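Local coordinates for protein nitrate reductase (Ulva prolifera, PDB 5YLY) that binds FAD in its cytochrome b5 reductase domain and, as part of nitrate reductase, serves the first step of nitrate assimilation, at residues 90-95 and 100-105; 142-147 and 154-159; 225-230 and 236-241; 259-264 and 281-286. All blocks are in the same frame, centred on the assembly; numbering follows the deposited sequence.

Interaction 1 of 4, residues 90-95 and 100-105. With FAD (flavin-adenine dinucleotide), chain C.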
# COMPACT_ATOMS: atom_id res chain seq x y z
N TYR A 90 5.69 4.16 5.41
CA TYR A 90 5.84 2.98 4.53
C TYR A 90 4.98 1.85 5.06
O TYR A 90 4.89 1.65 6.28
CB TYR A 90 7.30 2.48 4.37
CG TYR A 90 8.15 3.50 3.66
CD1 TYR A 90 8.13 3.60 2.27
CD2 TYR A 90 8.87 4.45 4.38
CE1 TYR A 90 8.82 4.62 1.61
CE2 TYR A 90 9.61 5.44 3.73
CZ TYR A 90 9.53 5.56 2.35
OH TYR A 90 10.19 6.61 1.75
N THR A 91 4.38 1.12 4.14
CA THR A 91 3.68 -0.11 4.47
C THR A 91 4.57 -1.20 3.91
O THR A 91 4.69 -1.35 2.68
CB THR A 91 2.27 -0.21 3.94
OG1 THR A 91 1.49 0.85 4.47
CG2 THR A 91 1.60 -1.56 4.35
N PRO A 92 5.20 -2.01 4.77
CA PRO A 92 6.07 -3.09 4.24
C PRO A 92 5.27 -4.10 3.43
O PRO A 92 4.04 -4.21 3.59
CB PRO A 92 6.56 -3.81 5.51
CG PRO A 92 6.37 -2.84 6.60
CD PRO A 92 5.19 -1.98 6.25
N THR A 93 5.96 -4.84 2.55
CA THR A 93 5.29 -5.88 1.77
C THR A 93 5.27 -7.21 2.53
O THR A 93 4.85 -8.24 1.98
CB THR A 93 5.93 -6.01 0.40
OG1 THR A 93 7.33 -6.26 0.56
CG2 THR A 93 5.72 -4.77 -0.45
N THR A 94 5.76 -7.20 3.77
CA THR A 94 5.68 -8.33 4.69
C THR A 94 4.91 -7.77 5.90
O THR A 94 4.84 -6.55 6.09
CB THR A 94 7.06 -8.88 5.14
OG1 THR A 94 7.84 -7.82 5.71
CG2 THR A 94 7.84 -9.51 3.99
N ALA A 95 4.36 -8.64 6.73
CA ALA A 95 3.69 -8.17 7.95
C ALA A 95 3.96 -9.18 9.08
O ALA A 95 5.05 -9.78 9.09
CB ALA A 95 2.20 -7.93 7.68
N GLY A 100 11.43 -11.78 12.19
CA GLY A 100 12.83 -11.41 12.14
C GLY A 100 13.24 -10.35 11.15
O GLY A 100 14.36 -9.87 11.23
N HIS A 101 12.33 -9.95 10.23
CA HIS A 101 12.66 -8.89 9.28
C HIS A 101 11.37 -8.36 8.68
O HIS A 101 10.33 -9.00 8.80
CB HIS A 101 13.63 -9.41 8.16
CG HIS A 101 13.01 -10.35 7.15
ND1 HIS A 101 13.06 -11.72 7.32
CD2 HIS A 101 12.36 -10.08 6.00
CE1 HIS A 101 12.45 -12.24 6.27
NE2 HIS A 101 12.01 -11.29 5.45
N PHE A 102 11.46 -7.23 7.99
CA PHE A 102 10.38 -6.71 7.15
C PHE A 102 11.01 -6.26 5.85
O PHE A 102 12.19 -5.86 5.80
CB PHE A 102 9.56 -5.59 7.80
CG PHE A 102 10.31 -4.32 8.13
CD1 PHE A 102 10.45 -3.31 7.19
CD2 PHE A 102 10.89 -4.13 9.38
CE1 PHE A 102 11.16 -2.13 7.49
CE2 PHE A 102 11.57 -2.95 9.70
CZ PHE A 102 11.69 -1.94 8.77
N ASP A 103 10.19 -6.27 4.80
CA ASP A 103 10.64 -5.86 3.47
C ASP A 103 9.91 -4.61 3.09
O ASP A 103 8.70 -4.58 3.22
CB ASP A 103 10.25 -6.94 2.45
CG ASP A 103 11.02 -8.23 2.54
OD1 ASP A 103 11.93 -8.32 3.40
OD2 ASP A 103 10.68 -9.17 1.79
N LEU A 104 10.61 -3.63 2.51
CA LEU A 104 9.98 -2.42 2.01
C LEU A 104 10.20 -2.44 0.52
O LEU A 104 11.34 -2.63 0.09
CB LEU A 104 10.64 -1.12 2.53
CG LEU A 104 10.70 -0.88 3.99
CD1 LEU A 104 11.40 0.47 4.22
CD2 LEU A 104 9.27 -0.89 4.64
N VAL A 105 9.15 -2.18 -0.26
CA VAL A 105 9.32 -2.02 -1.71
C VAL A 105 9.17 -0.53 -1.93
O VAL A 105 8.14 0.05 -1.59
CB VAL A 105 8.30 -2.89 -2.49
CG1 VAL A 105 8.24 -2.50 -3.96
CG2 VAL A 105 8.67 -4.36 -2.34
PA FAD C . 9.69 13.74 -1.51
O1A FAD C . 10.97 14.47 -1.29
O2A FAD C . 8.76 13.75 -0.32
O5B FAD C . 8.99 14.35 -2.84
C5B FAD C . 7.57 14.62 -2.85
C4B FAD C . 6.95 14.07 -4.11
O4B FAD C . 7.60 14.60 -5.28
C3B FAD C . 7.03 12.56 -4.29
O3B FAD C . 6.07 11.87 -3.48
C2B FAD C . 6.77 12.41 -5.79
O2B FAD C . 5.38 12.36 -6.10
C1B FAD C . 7.40 13.70 -6.36
N9A FAD C . 8.68 13.49 -7.05
C8A FAD C . 9.92 13.88 -6.62
N7A FAD C . 10.90 13.53 -7.42
C5A FAD C . 10.26 12.87 -8.45
C6A FAD C . 10.74 12.20 -9.60
N6A FAD C . 12.03 11.93 -9.81
N1A FAD C . 9.83 11.67 -10.45
C2A FAD C . 8.53 11.76 -10.14
N3A FAD C . 7.96 12.32 -9.06
C4A FAD C . 8.89 12.85 -8.25
N1 FAD C . 6.28 4.69 -0.90
C2 FAD C . 6.94 3.59 -1.39
O2 FAD C . 7.80 3.72 -2.27
N3 FAD C . 6.65 2.32 -0.87
C4 FAD C . 5.71 2.04 0.12
O4 FAD C . 5.59 0.92 0.57
C4X FAD C . 4.99 3.21 0.61
N5 FAD C . 4.06 3.04 1.51
C5X FAD C . 3.34 4.16 1.95
C6 FAD C . 2.32 3.97 2.89
C7 FAD C . 1.58 5.06 3.36
C7M FAD C . 0.47 4.81 4.35
C8 FAD C . 1.86 6.37 2.88
C8M FAD C . 1.10 7.57 3.40
C9 FAD C . 2.86 6.54 1.92
C9A FAD C . 3.60 5.45 1.46
N10 FAD C . 4.66 5.60 0.50
C10 FAD C . 5.36 4.50 0.04
C1' FAD C . 5.14 6.93 0.08
C2' FAD C . 6.26 7.46 0.98
O2' FAD C . 5.75 7.87 2.25
C3' FAD C . 7.01 8.64 0.35
O3' FAD C . 6.11 9.70 0.08
C4' FAD C . 7.82 8.27 -0.90
O4' FAD C . 8.84 7.34 -0.54
C5' FAD C . 8.47 9.47 -1.58
O5' FAD C . 9.16 10.25 -0.58
P FAD C . 10.51 11.05 -0.92
O1P FAD C . 11.07 11.62 0.33
O2P FAD C . 11.43 10.20 -1.76
O3P FAD C . 9.95 12.21 -1.86
O HOH W 1 6.86 -1.39 1.05
O HOH W 2 8.46 -8.78 0.34
O HOH W 3 7.56 -8.48 8.54
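The Y90 ring carries FAD O2' over one face and flavin N3 at its edge, in plane, while L104 CD1 approaches obliquely; its own CD1-CE1 edge rests over the isoalloxazine face, Y90 CD1 3.6 Å from flavin C4X. L104 CD2 also lies 3.9 Å from Y90 CB. F102 has L104 CG at its edge, in plane; P92 CG lies obliquely to the F102 ring, 4.1 Å from its CD1, and F102 also meets the ring of F53 on strand 48-54. Polar bonds fix the loop to the strand. T93 N donates to D103 O at 2.8 Å, and D103 N returns a bond of 3.0 Å to T94 OG1; the D103 carboxylate is salt-bridged to R52. T94 OG1 is set between its backbone N and carbonyl carbon (chi1 56°), which brings it to that amide. T93 CG2 and V105 CG2 add apolar contact, 3.5 Å apart. Both segments reach the cofactor: flavin N3 donates to V105 O over 2.8 Å at a nearly straight 169°, Y90 OH bonds the ribityl O4' at 2.8 Å, and T91 N donates to N5. Y90 and T91 end the R88-A89-Y90-T91 signature, typical of the flavin site on the ferredoxin reductase superfamily's antiparallel barrel.

Interaction 2 of 4, residues 142-147 and 154-159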
# COMPACT_ATOMS: atom_id res chain seq x y z
N ILE A 142 1.12 2.83 13.03
CA ILE A 142 0.42 4.08 12.77
C ILE A 142 -0.85 3.77 12.01
O ILE A 142 -0.82 3.03 11.03
CB ILE A 142 1.29 5.07 11.92
CG1 ILE A 142 2.78 5.16 12.42
CG2 ILE A 142 0.62 6.46 11.84
CD1 ILE A 142 3.03 5.79 13.82
N GLY A 143 -1.93 4.44 12.40
CA GLY A 143 -3.15 4.28 11.63
C GLY A 143 -4.37 4.07 12.47
O GLY A 143 -4.27 3.60 13.59
N HIS A 144 -5.51 4.40 11.89
CA HIS A 144 -6.84 4.38 12.51
C HIS A 144 -7.69 3.19 12.05
O HIS A 144 -8.68 2.85 12.69
CB HIS A 144 -7.55 5.70 12.15
CG HIS A 144 -7.54 5.96 10.67
ND1 HIS A 144 -8.60 5.58 9.86
CD2 HIS A 144 -6.55 6.47 9.89
CE1 HIS A 144 -8.24 5.89 8.63
NE2 HIS A 144 -7.02 6.43 8.59
N PHE A 145 -7.34 2.61 10.90
CA PHE A 145 -8.06 1.47 10.33
C PHE A 145 -7.34 0.16 10.68
O PHE A 145 -6.13 0.02 10.47
CB PHE A 145 -8.20 1.63 8.80
CG PHE A 145 -8.87 0.46 8.11
CD1 PHE A 145 -10.25 0.36 8.04
CD2 PHE A 145 -8.10 -0.53 7.50
CE1 PHE A 145 -10.85 -0.71 7.38
CE2 PHE A 145 -8.71 -1.60 6.83
CZ PHE A 145 -10.08 -1.70 6.80
N HIS A 146 -8.11 -0.81 11.18
CA HIS A 146 -7.57 -2.10 11.58
C HIS A 146 -8.49 -3.22 11.10
O HIS A 146 -9.61 -3.33 11.58
CB HIS A 146 -7.43 -2.13 13.12
CG HIS A 146 -6.86 -3.38 13.72
ND1 HIS A 146 -6.22 -4.35 12.96
CD2 HIS A 146 -6.76 -3.73 15.02
CE1 HIS A 146 -5.80 -5.27 13.81
NE2 HIS A 146 -6.10 -4.94 15.06
N TYR A 147 -8.02 -4.04 10.18
CA TYR A 147 -8.79 -5.21 9.73
C TYR A 147 -8.29 -6.28 10.71
O TYR A 147 -7.22 -6.85 10.51
CB TYR A 147 -8.42 -5.54 8.26
CG TYR A 147 -9.22 -6.70 7.71
CD1 TYR A 147 -10.53 -6.53 7.27
CD2 TYR A 147 -8.67 -7.98 7.64
CE1 TYR A 147 -11.27 -7.60 6.77
CE2 TYR A 147 -9.40 -9.06 7.14
CZ TYR A 147 -10.70 -8.87 6.72
OH TYR A 147 -11.40 -9.90 6.17
N LYS A 154 -12.09 -2.19 12.34
CA LYS A 154 -12.27 -1.10 13.29
C LYS A 154 -11.74 0.13 12.54
O LYS A 154 -10.73 0.03 11.85
CB LYS A 154 -11.41 -1.29 14.56
CG LYS A 154 -11.70 -2.50 15.42
CD LYS A 154 -10.57 -2.70 16.41
CE LYS A 154 -10.88 -3.72 17.46
NZ LYS A 154 -9.67 -3.96 18.29
N ASN A 155 -12.45 1.25 12.62
CA ASN A 155 -12.02 2.52 12.02
C ASN A 155 -12.21 3.54 13.13
O ASN A 155 -13.36 3.83 13.50
CB ASN A 155 -12.84 2.89 10.79
CG ASN A 155 -12.26 4.07 10.06
OD1 ASN A 155 -11.04 4.25 9.97
ND2 ASN A 155 -13.11 4.87 9.46
N HIS A 156 -11.10 4.03 13.71
CA HIS A 156 -11.10 4.90 14.88
C HIS A 156 -11.85 4.14 16.00
O HIS A 156 -11.42 3.05 16.39
CB HIS A 156 -11.69 6.31 14.59
CG HIS A 156 -10.89 7.11 13.61
ND1 HIS A 156 -11.26 7.21 12.28
CD2 HIS A 156 -9.77 7.86 13.80
CE1 HIS A 156 -10.36 7.99 11.70
NE2 HIS A 156 -9.44 8.40 12.57
N LYS A 157 -13.01 4.67 16.43
CA LYS A 157 -13.86 4.11 17.49
C LYS A 157 -14.97 3.21 16.98
O LYS A 157 -15.57 2.47 17.77
CB LYS A 157 -14.44 5.24 18.35
CG LYS A 157 -13.38 6.12 18.98
CD LYS A 157 -12.61 5.39 20.09
CE LYS A 157 -11.93 6.35 21.03
NZ LYS A 157 -12.89 6.93 22.01
N LEU A 158 -15.26 3.26 15.65
CA LEU A 158 -16.30 2.46 14.99
C LEU A 158 -15.79 1.06 14.66
O LEU A 158 -14.62 0.88 14.34
CB LEU A 158 -16.79 3.14 13.70
CG LEU A 158 -17.46 4.52 13.84
CD1 LEU A 158 -17.35 5.32 12.54
CD2 LEU A 158 -18.93 4.40 14.25
N GLU A 159 -16.68 0.07 14.74
CA GLU A 159 -16.42 -1.35 14.46
C GLU A 159 -17.51 -1.88 13.52
O GLU A 159 -18.66 -1.47 13.65
CB GLU A 159 -16.44 -2.14 15.78
CG GLU A 159 -15.05 -2.40 16.32
CD GLU A 159 -14.97 -3.16 17.63
OE1 GLU A 159 -14.71 -2.52 18.67
OE2 GLU A 159 -15.08 -4.41 17.60
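F145 faces N155 as a non-hydrogen-bonded antiparallel pair and H146 faces K154 as a hydrogen-bonded one, with H146 N to K154 O and K154 N to H146 O both 2.8 Å. One step on, H156 N donates to H144 O at 2.9 Å, just where the second chain leaves the strand in the type II' turn N155 to L158. Around H144 the side chains gather. Its CG lies between the backbone N and the carbonyl carbon (chi1 52°), which lays the ring alongside N155; ND1 then donates to N155 OD1 at 2.8 Å, the acceptor close to the imidazole plane and the donor in the carbonyl plane of the amide. The hairpin of strands 145-149 and 152-155, extended by 158-161, forms the small three-stranded antiparallel sheet that links flavin and nucleotide domains in the cytochrome b5 reductase family. H156, from the turn, lies against H144 with its ring face under H144 CB, which is 3.5 Å from the H156 centroid; the two imidazoles run at 13° to each other but overlap little. Replacing H144 with an alanine would probably leave N155 OD1 without its ring donor and its amide freer to turn, and would cost H156 a slight ring contact. H146 and K154 run side by side, CD2 of H146 to CD of K154 at 4.2 Å, and F145 and N155 rest together on I290.

Interaction 3 of 4, residues 225-230 and 236-241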
# COMPACT_ATOMS: atom_id res chain seq x y z
N ILE A 225 -8.62 -7.33 -10.35
CA ILE A 225 -7.73 -6.17 -10.37
C ILE A 225 -7.88 -5.47 -11.72
O ILE A 225 -7.86 -6.14 -12.76
CB ILE A 225 -6.27 -6.57 -10.05
CG1 ILE A 225 -6.13 -7.22 -8.64
CG2 ILE A 225 -5.33 -5.34 -10.16
CD1 ILE A 225 -4.95 -8.03 -8.47
N HIS A 226 -8.07 -4.14 -11.69
CA HIS A 226 -8.18 -3.36 -12.92
C HIS A 226 -7.18 -2.23 -12.81
O HIS A 226 -6.96 -1.71 -11.72
CB HIS A 226 -9.59 -2.80 -13.11
CG HIS A 226 -9.84 -2.33 -14.50
ND1 HIS A 226 -10.23 -3.22 -15.48
CD2 HIS A 226 -9.73 -1.11 -15.07
CE1 HIS A 226 -10.41 -2.53 -16.58
NE2 HIS A 226 -10.10 -1.26 -16.39
N TYR A 227 -6.56 -1.88 -13.94
CA TYR A 227 -5.54 -0.84 -14.01
C TYR A 227 -5.96 0.29 -14.92
O TYR A 227 -6.71 0.07 -15.88
CB TYR A 227 -4.23 -1.43 -14.58
CG TYR A 227 -3.71 -2.64 -13.85
CD1 TYR A 227 -2.85 -2.51 -12.76
CD2 TYR A 227 -4.01 -3.93 -14.29
CE1 TYR A 227 -2.33 -3.63 -12.11
CE2 TYR A 227 -3.51 -5.06 -13.63
CZ TYR A 227 -2.67 -4.90 -12.55
OH TYR A 227 -2.19 -6.00 -11.90
N THR A 228 -5.42 1.49 -14.67
CA THR A 228 -5.52 2.64 -15.57
C THR A 228 -4.17 3.32 -15.61
O THR A 228 -3.45 3.32 -14.61
CB THR A 228 -6.69 3.60 -15.30
OG1 THR A 228 -6.82 4.47 -16.44
CG2 THR A 228 -6.51 4.44 -14.03
N VAL A 229 -3.81 3.83 -16.77
CA VAL A 229 -2.58 4.60 -16.97
C VAL A 229 -2.96 5.88 -17.72
O VAL A 229 -3.95 5.87 -18.45
CB VAL A 229 -1.42 3.81 -17.63
CG1 VAL A 229 -0.95 2.65 -16.75
CG2 VAL A 229 -1.79 3.33 -19.03
N ASP A 230 -2.25 7.00 -17.47
CA ASP A 230 -2.53 8.29 -18.11
C ASP A 230 -2.27 8.16 -19.59
O ASP A 230 -3.19 8.34 -20.41
CB ASP A 230 -1.66 9.41 -17.51
CG ASP A 230 -1.88 9.75 -16.05
OD1 ASP A 230 -2.81 9.18 -15.44
OD2 ASP A 230 -1.16 10.62 -15.52
N TRP A 236 -2.04 -2.26 -24.63
CA TRP A 236 -2.59 -2.12 -23.27
C TRP A 236 -4.04 -2.62 -23.20
O TRP A 236 -4.92 -2.12 -23.91
CB TRP A 236 -2.44 -0.65 -22.79
CG TRP A 236 -3.03 -0.32 -21.45
CD1 TRP A 236 -4.08 0.53 -21.21
CD2 TRP A 236 -2.54 -0.72 -20.16
NE1 TRP A 236 -4.30 0.63 -19.85
CE2 TRP A 236 -3.37 -0.12 -19.19
CE3 TRP A 236 -1.51 -1.57 -19.74
CZ2 TRP A 236 -3.18 -0.33 -17.82
CZ3 TRP A 236 -1.33 -1.78 -18.38
CH2 TRP A 236 -2.15 -1.15 -17.43
N LYS A 237 -4.29 -3.64 -22.36
CA LYS A 237 -5.60 -4.28 -22.24
C LYS A 237 -6.51 -3.71 -21.14
O LYS A 237 -7.54 -4.30 -20.82
CB LYS A 237 -5.45 -5.82 -22.07
CG LYS A 237 -4.70 -6.50 -23.23
CD LYS A 237 -5.28 -7.86 -23.63
CE LYS A 237 -6.19 -7.76 -24.84
NZ LYS A 237 -6.78 -9.07 -25.18
N TYR A 238 -6.15 -2.55 -20.56
CA TYR A 238 -6.96 -1.97 -19.48
C TYR A 238 -7.38 -0.53 -19.79
O TYR A 238 -7.40 -0.14 -20.96
CB TYR A 238 -6.24 -2.10 -18.12
CG TYR A 238 -5.82 -3.51 -17.74
CD1 TYR A 238 -4.58 -4.01 -18.10
CD2 TYR A 238 -6.63 -4.30 -16.93
CE1 TYR A 238 -4.17 -5.29 -17.73
CE2 TYR A 238 -6.23 -5.58 -16.55
CZ TYR A 238 -5.00 -6.07 -16.95
OH TYR A 238 -4.61 -7.33 -16.58
N SER A 239 -7.76 0.25 -18.76
CA SER A 239 -8.27 1.61 -18.96
C SER A 239 -7.20 2.69 -19.15
O SER A 239 -6.04 2.49 -18.80
CB SER A 239 -9.19 2.00 -17.81
OG SER A 239 -10.35 1.19 -17.82
N SER A 240 -7.61 3.84 -19.72
CA SER A 240 -6.78 5.00 -19.98
C SER A 240 -7.37 6.22 -19.26
O SER A 240 -8.60 6.34 -19.15
CB SER A 240 -6.76 5.32 -21.48
OG SER A 240 -6.44 4.20 -22.29
N GLY A 241 -6.50 7.14 -18.88
CA GLY A 241 -6.91 8.41 -18.28
C GLY A 241 -7.20 8.33 -16.80
O GLY A 241 -6.86 7.35 -16.15
O HOH W 4 -6.12 -8.12 -13.63
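Y227, Y238 and H226 form an aromatic cluster built from two T-shaped pairs. Y227 directs its edge at the face of Y238, with CD2 of Y227 over the centre of that ring, centroids 4.8 Å apart and planes at 80°. Y238 in turn points its own edge at the face of H226, the planes at 83°. W236 adds apolar packing: its CH2 lies 3.5 Å from Y227 CB, one face of its indole takes Y238 CB, and the opposite face takes V229 CG2 in a CH-pi contact, 4.0 Å from the centroid of the five-membered ring. A leucine in place of Y238 would probably deprive the Y227 edge and the H226 face of their aromatic partner and leave both rings less firmly oriented.

Hydrogen bonds are of two sorts. Along the backbone, S239 N donates to Y227 O, V229 N to S239 O and G241 N to V229 O, the ladder by which the short strand 239-240 joins strand 223-229 in parallel at the border of the nucleotide domain's sheet. Side chains supply the rest. Beyond the segments, Y227 OH is bonded to E213 and S239 OG to R250. H226 NE2 and S239 OG are bonded at 2.8 Å, T228 OG1 donates to G241 O at 2.9 Å, and W236 NE1 donates to S239 O at 2.8 Å from above its carbonyl plane. S239 O is thus gripped by V229 N and W236 NE1 from opposite faces of its plane, which implies that indole and ladder together fix the carbonyl of a very short border strand.

Interaction 4 of 4, residues 259-264 and 281-286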
# COMPACT_ATOMS: atom_id res chain seq x y z
N THR A 259 -20.19 -3.58 2.46
CA THR A 259 -19.21 -3.16 1.44
C THR A 259 -18.59 -1.84 1.85
O THR A 259 -19.31 -0.89 2.16
CB THR A 259 -19.82 -3.05 0.02
OG1 THR A 259 -20.50 -4.26 -0.30
CG2 THR A 259 -18.76 -2.78 -1.07
N ILE A 260 -17.26 -1.80 1.86
CA ILE A 260 -16.51 -0.58 2.15
C ILE A 260 -15.55 -0.33 1.00
O ILE A 260 -15.30 -1.22 0.19
CB ILE A 260 -15.78 -0.59 3.53
CG1 ILE A 260 -14.67 -1.69 3.59
CG2 ILE A 260 -16.79 -0.68 4.70
CD1 ILE A 260 -13.72 -1.57 4.81
N SER A 261 -15.02 0.89 0.93
CA SER A 261 -13.99 1.26 -0.04
C SER A 261 -12.86 1.86 0.76
O SER A 261 -13.11 2.63 1.69
CB SER A 261 -14.51 2.27 -1.07
OG SER A 261 -15.59 1.75 -1.81
N VAL A 262 -11.62 1.44 0.45
CA VAL A 262 -10.42 1.97 1.11
C VAL A 262 -9.54 2.61 0.06
O VAL A 262 -9.50 2.13 -1.08
CB VAL A 262 -9.69 0.96 2.04
CG1 VAL A 262 -10.56 0.59 3.24
CG2 VAL A 262 -9.23 -0.29 1.28
N LEU A 263 -8.88 3.70 0.39
CA LEU A 263 -8.16 4.50 -0.59
C LEU A 263 -6.81 4.91 -0.12
O LEU A 263 -6.65 5.28 1.04
CB LEU A 263 -8.96 5.80 -0.86
CG LEU A 263 -10.36 5.69 -1.51
CD1 LEU A 263 -11.43 5.46 -0.46
CD2 LEU A 263 -10.73 7.01 -2.13
N CYS A 264 -5.85 4.94 -1.05
CA CYS A 264 -4.52 5.45 -0.78
C CYS A 264 -3.88 5.91 -2.06
O CYS A 264 -3.72 5.14 -3.01
CB CYS A 264 -3.65 4.44 -0.04
SG CYS A 264 -2.10 5.16 0.59
N MET A 281 -21.69 6.01 -6.24
CA MET A 281 -21.92 4.56 -6.14
C MET A 281 -22.53 4.13 -4.80
O MET A 281 -22.68 2.92 -4.55
CB MET A 281 -20.65 3.78 -6.46
CG MET A 281 -20.30 3.82 -7.92
SD MET A 281 -18.69 3.06 -8.23
CE MET A 281 -19.14 1.33 -8.21
N GLY A 282 -22.87 5.11 -3.96
CA GLY A 282 -23.51 4.88 -2.66
C GLY A 282 -22.62 4.97 -1.43
O GLY A 282 -23.11 4.78 -0.32
N PHE A 283 -21.32 5.20 -1.61
CA PHE A 283 -20.40 5.29 -0.47
C PHE A 283 -20.46 6.64 0.23
O PHE A 283 -21.01 7.60 -0.32
CB PHE A 283 -18.96 4.89 -0.88
CG PHE A 283 -18.89 3.46 -1.34
CD1 PHE A 283 -18.72 2.42 -0.43
CD2 PHE A 283 -18.99 3.14 -2.69
CE1 PHE A 283 -18.67 1.09 -0.85
CE2 PHE A 283 -18.93 1.81 -3.12
CZ PHE A 283 -18.77 0.79 -2.19
N GLU A 284 -19.95 6.70 1.47
CA GLU A 284 -19.96 7.88 2.32
C GLU A 284 -18.54 8.12 2.86
O GLU A 284 -18.01 7.28 3.59
CB GLU A 284 -20.95 7.65 3.47
CG GLU A 284 -21.40 8.89 4.21
CD GLU A 284 -22.31 8.61 5.40
OE1 GLU A 284 -22.81 7.46 5.52
OE2 GLU A 284 -22.48 9.52 6.24
N LYS A 285 -17.94 9.27 2.50
CA LYS A 285 -16.60 9.67 2.93
C LYS A 285 -16.47 9.63 4.46
O LYS A 285 -17.30 10.19 5.16
CB LYS A 285 -16.22 11.06 2.39
CG LYS A 285 -14.72 11.32 2.47
CD LYS A 285 -14.35 12.78 2.30
CE LYS A 285 -12.89 12.99 2.60
NZ LYS A 285 -12.53 14.44 2.65
N GLY A 286 -15.44 8.92 4.94
CA GLY A 286 -15.13 8.77 6.36
C GLY A 286 -15.89 7.70 7.09
O GLY A 286 -15.55 7.39 8.24
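F283 brings one ring face down on S261, whose OG lies 3.2 Å above the ring plane and over its centre, making this the tight part of the contact. The nearest carbons to S261 OG are CE1 and CZ of F283, each 3.3 Å away, and the oxygen meets the ring face in plain van der Waals packing. T259 closes in from another side: its O is near the ring plane at the edge, 3.7 Å from F283 CE1, and its methyl CG2 lies 3.7 Å from F283 CZ. With CG anti to the carbonyl carbon (chi1 -63°), the phenyl group is directed at the strand, where these two residues meet it. F283 supplies 84 of the 154 Å² buried between the segments, T259 and S261 most of the remainder. Everything here is buried, and the polar atoms find partners elsewhere: S261 OG is bonded to N166 ND2, T259 OG1 to R164. The hydroxyl under the ring is thus accounted for by the neighbouring strand.

The two segments belong to one beta-alpha-beta crossover of the Rossmann-like nucleotide domain, in which strand 259-264 leads through helix 267-280 to the adjacent parallel strand 289-291. Helix 267-280 ends in a Schellman motif at G282, whose positive phi of 102° turns the chain so that the next residue, F283, can face back to the sheet.

On the far side the connection is loose. After F283 the chain runs along the surface, where E284, K285 and G286 are solvent-exposed and make no contact with the strand. The lysine is poorly ordered, in keeping with that exposure, though E284 N is still bonded to T288 OG1.

In the fold
The interactions follow one another along the chain in numerical order, none nested in another. Interaction 1 belongs to the flavin-binding barrel, whereas interactions 3 and 4 share the parallel sheet of the nucleotide domain, their centres about 21 Å apart. Interaction 2 lies in the small antiparallel sheet that follows the barrel in the chain, centred about 20 Å from interaction 1 and about 14 Å from interaction 4. It touches interaction 4: F145 CE1 lies 3.9 Å from I260 CD1, and N155 ND2 is 3.7 Å from G286 O. Interactions 1 and 3, about 27 Å apart between centres, sit on opposite sides of the chain's centre. The linking sheet's direct packing is consistent with setting the nucleotide domain against the flavin barrel.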